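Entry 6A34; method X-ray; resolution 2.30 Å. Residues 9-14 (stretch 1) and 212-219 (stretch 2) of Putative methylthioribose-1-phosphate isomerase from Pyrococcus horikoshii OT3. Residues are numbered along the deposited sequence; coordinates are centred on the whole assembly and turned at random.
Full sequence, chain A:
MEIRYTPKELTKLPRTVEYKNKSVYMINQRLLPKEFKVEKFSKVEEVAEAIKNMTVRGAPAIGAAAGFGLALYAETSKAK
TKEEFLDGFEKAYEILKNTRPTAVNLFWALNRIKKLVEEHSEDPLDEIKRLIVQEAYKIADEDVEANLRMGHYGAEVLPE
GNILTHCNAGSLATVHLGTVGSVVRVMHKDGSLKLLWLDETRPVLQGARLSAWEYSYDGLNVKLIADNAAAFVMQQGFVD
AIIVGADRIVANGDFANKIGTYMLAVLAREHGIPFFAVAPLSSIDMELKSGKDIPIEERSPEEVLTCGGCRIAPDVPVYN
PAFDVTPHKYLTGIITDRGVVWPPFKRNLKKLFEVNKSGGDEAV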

# COMPACT_ATOMS: atom_id res chain seq x y z
N GLU A 9 29.83 -12.41 10.31
CA GLU A 9 29.50 -13.49 9.39
C GLU A 9 28.08 -13.31 8.82
O GLU A 9 27.77 -13.95 7.81
CB GLU A 9 29.65 -14.85 10.07
CG GLU A 9 31.09 -15.23 10.32
CD GLU A 9 31.28 -16.49 11.15
OE1 GLU A 9 30.54 -16.68 12.13
OE2 GLU A 9 32.17 -17.28 10.82
N LEU A 10 27.22 -12.50 9.47
CA LEU A 10 25.78 -12.37 9.11
C LEU A 10 25.52 -11.15 8.22
O LEU A 10 24.57 -11.15 7.44
CB LEU A 10 24.97 -12.30 10.40
CG LEU A 10 24.85 -13.62 11.17
CD1 LEU A 10 24.12 -13.40 12.47
CD2 LEU A 10 24.18 -14.71 10.35
N THR A 11 26.35 -10.11 8.32
CA THR A 11 26.13 -8.88 7.55
C THR A 11 27.48 -8.28 7.16
O THR A 11 28.46 -8.49 7.84
CB THR A 11 25.35 -7.84 8.35
OG1 THR A 11 24.97 -6.79 7.46
CG2 THR A 11 26.15 -7.28 9.51
N LYS A 12 27.47 -7.48 6.09
CA LYS A 12 28.62 -6.72 5.66
C LYS A 12 28.48 -5.26 6.10
O LYS A 12 29.38 -4.48 5.92
CB LYS A 12 28.76 -6.78 4.14
CG LYS A 12 29.21 -8.12 3.58
CD LYS A 12 29.02 -8.22 2.07
CE LYS A 12 29.03 -9.65 1.56
NZ LYS A 12 27.92 -9.91 0.61
N LEU A 13 27.33 -4.91 6.66
CA LEU A 13 27.06 -3.58 7.13
C LEU A 13 27.83 -3.33 8.41
O LEU A 13 27.93 -4.22 9.26
CB LEU A 13 25.55 -3.43 7.40
CG LEU A 13 24.64 -3.35 6.18
CD1 LEU A 13 23.18 -3.42 6.59
CD2 LEU A 13 24.89 -2.10 5.36
N PRO A 14 28.29 -2.07 8.63
CA PRO A 14 28.75 -1.64 9.94
C PRO A 14 27.55 -1.49 10.88
O PRO A 14 26.39 -1.49 10.42
CB PRO A 14 29.31 -0.23 9.69
CG PRO A 14 28.42 0.27 8.57
CD PRO A 14 28.19 -0.95 7.69
N ALA A 212 14.70 -2.98 1.71
CA ALA A 212 15.09 -3.48 0.38
C ALA A 212 16.61 -3.23 0.18
O ALA A 212 17.34 -4.06 -0.37
CB ALA A 212 14.23 -2.85 -0.70
N TRP A 213 17.08 -2.09 0.69
CA TRP A 213 18.44 -1.67 0.61
C TRP A 213 19.36 -2.58 1.44
O TRP A 213 20.26 -3.18 0.88
CB TRP A 213 18.56 -0.20 1.04
CG TRP A 213 19.98 0.25 0.90
CD1 TRP A 213 20.57 0.69 -0.23
CD2 TRP A 213 21.00 0.16 1.90
NE1 TRP A 213 21.90 0.91 -0.00
CE2 TRP A 213 22.20 0.61 1.30
CE3 TRP A 213 21.04 -0.24 3.24
CZ2 TRP A 213 23.41 0.66 1.98
CZ3 TRP A 213 22.24 -0.16 3.93
CH2 TRP A 213 23.41 0.27 3.30
N GLU A 214 19.13 -2.72 2.75
CA GLU A 214 20.07 -3.48 3.60
C GLU A 214 20.08 -4.97 3.24
O GLU A 214 21.13 -5.58 3.33
CB GLU A 214 19.83 -3.30 5.10
CG GLU A 214 18.42 -3.60 5.61
CD GLU A 214 18.41 -3.79 7.12
OE1 GLU A 214 19.04 -4.77 7.56
OE2 GLU A 214 17.88 -2.91 7.87
N TYR A 215 18.92 -5.56 2.87
CA TYR A 215 18.91 -6.99 2.63
C TYR A 215 19.57 -7.26 1.29
O TYR A 215 20.25 -8.30 1.10
CB TYR A 215 17.50 -7.59 2.74
CG TYR A 215 16.88 -7.52 4.11
CD1 TYR A 215 17.61 -7.86 5.25
CD2 TYR A 215 15.58 -7.10 4.30
CE1 TYR A 215 17.06 -7.80 6.52
CE2 TYR A 215 15.01 -7.04 5.57
CZ TYR A 215 15.75 -7.39 6.68
OH TYR A 215 15.22 -7.31 7.94
N SER A 216 19.36 -6.33 0.35
CA SER A 216 20.07 -6.39 -0.91
C SER A 216 21.59 -6.21 -0.69
O SER A 216 22.38 -6.99 -1.16
CB SER A 216 19.53 -5.40 -1.90
OG SER A 216 20.03 -5.74 -3.17
N TYR A 217 21.99 -5.18 0.05
CA TYR A 217 23.38 -4.96 0.38
C TYR A 217 24.07 -6.26 0.81
O TYR A 217 25.20 -6.51 0.41
CB TYR A 217 23.53 -3.91 1.48
CG TYR A 217 24.93 -3.39 1.65
CD1 TYR A 217 25.80 -4.01 2.52
CD2 TYR A 217 25.38 -2.26 0.98
CE1 TYR A 217 27.09 -3.54 2.72
CE2 TYR A 217 26.66 -1.77 1.17
CZ TYR A 217 27.53 -2.42 2.04
OH TYR A 217 28.80 -1.97 2.29
N ASP A 218 23.38 -7.09 1.60
CA ASP A 218 23.96 -8.29 2.11
C ASP A 218 23.76 -9.47 1.17
O ASP A 218 24.13 -10.59 1.53
CB ASP A 218 23.42 -8.60 3.51
CG ASP A 218 24.16 -7.85 4.61
OD1 ASP A 218 25.33 -7.48 4.36
OD2 ASP A 218 23.57 -7.65 5.72
N GLY A 219 23.17 -9.26 -0.01
CA GLY A 219 23.00 -10.36 -0.98
C GLY A 219 21.91 -11.38 -0.63
O GLY A 219 21.92 -12.51 -1.13

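A carboxylate at the end of a helix can organise a passing loop by accepting bonds from its side chains and its backbone alike, and the contact between residues 9-14 and 212-219 illustrates the principle. Glu9 lies beyond reach of the helix, and Leu10 directs its CA-to-CB bond away from it, so the contact effectively begins at Thr11. There the hydroxyl OG1 donates to Asp218 OD2 at 2.4 Å, a very short hydrogen bond. The other carboxylate oxygen serves the next residue: Lys12 N donates to Asp218 OD1 at 2.8 Å and nearly linearly, with an angle of 167° at the hydrogen. One aspartate thus grips two consecutive residues, through a side chain and then through the main chain. Lys12 also sets its CB near the plane of the Tyr217 ring, at the edge, 3.9 Å from CE1. The Thr11 hydroxyl works twice, since Leu13 N donates to Thr11 OG1 at 3.1 Å, tying the turn to itself beside the carboxylate. Leu13 then supplies the apolar half of the contact. Its CD2 sits over one face of the Tyr217 ring, 3.8 Å from the centroid in a CH-pi arrangement, and also lies 3.5 Å from Trp213 CH2, while its CD1 packs 3.7 Å from Glu214 CB. Polar anchoring and apolar packing therefore occupy adjacent residues.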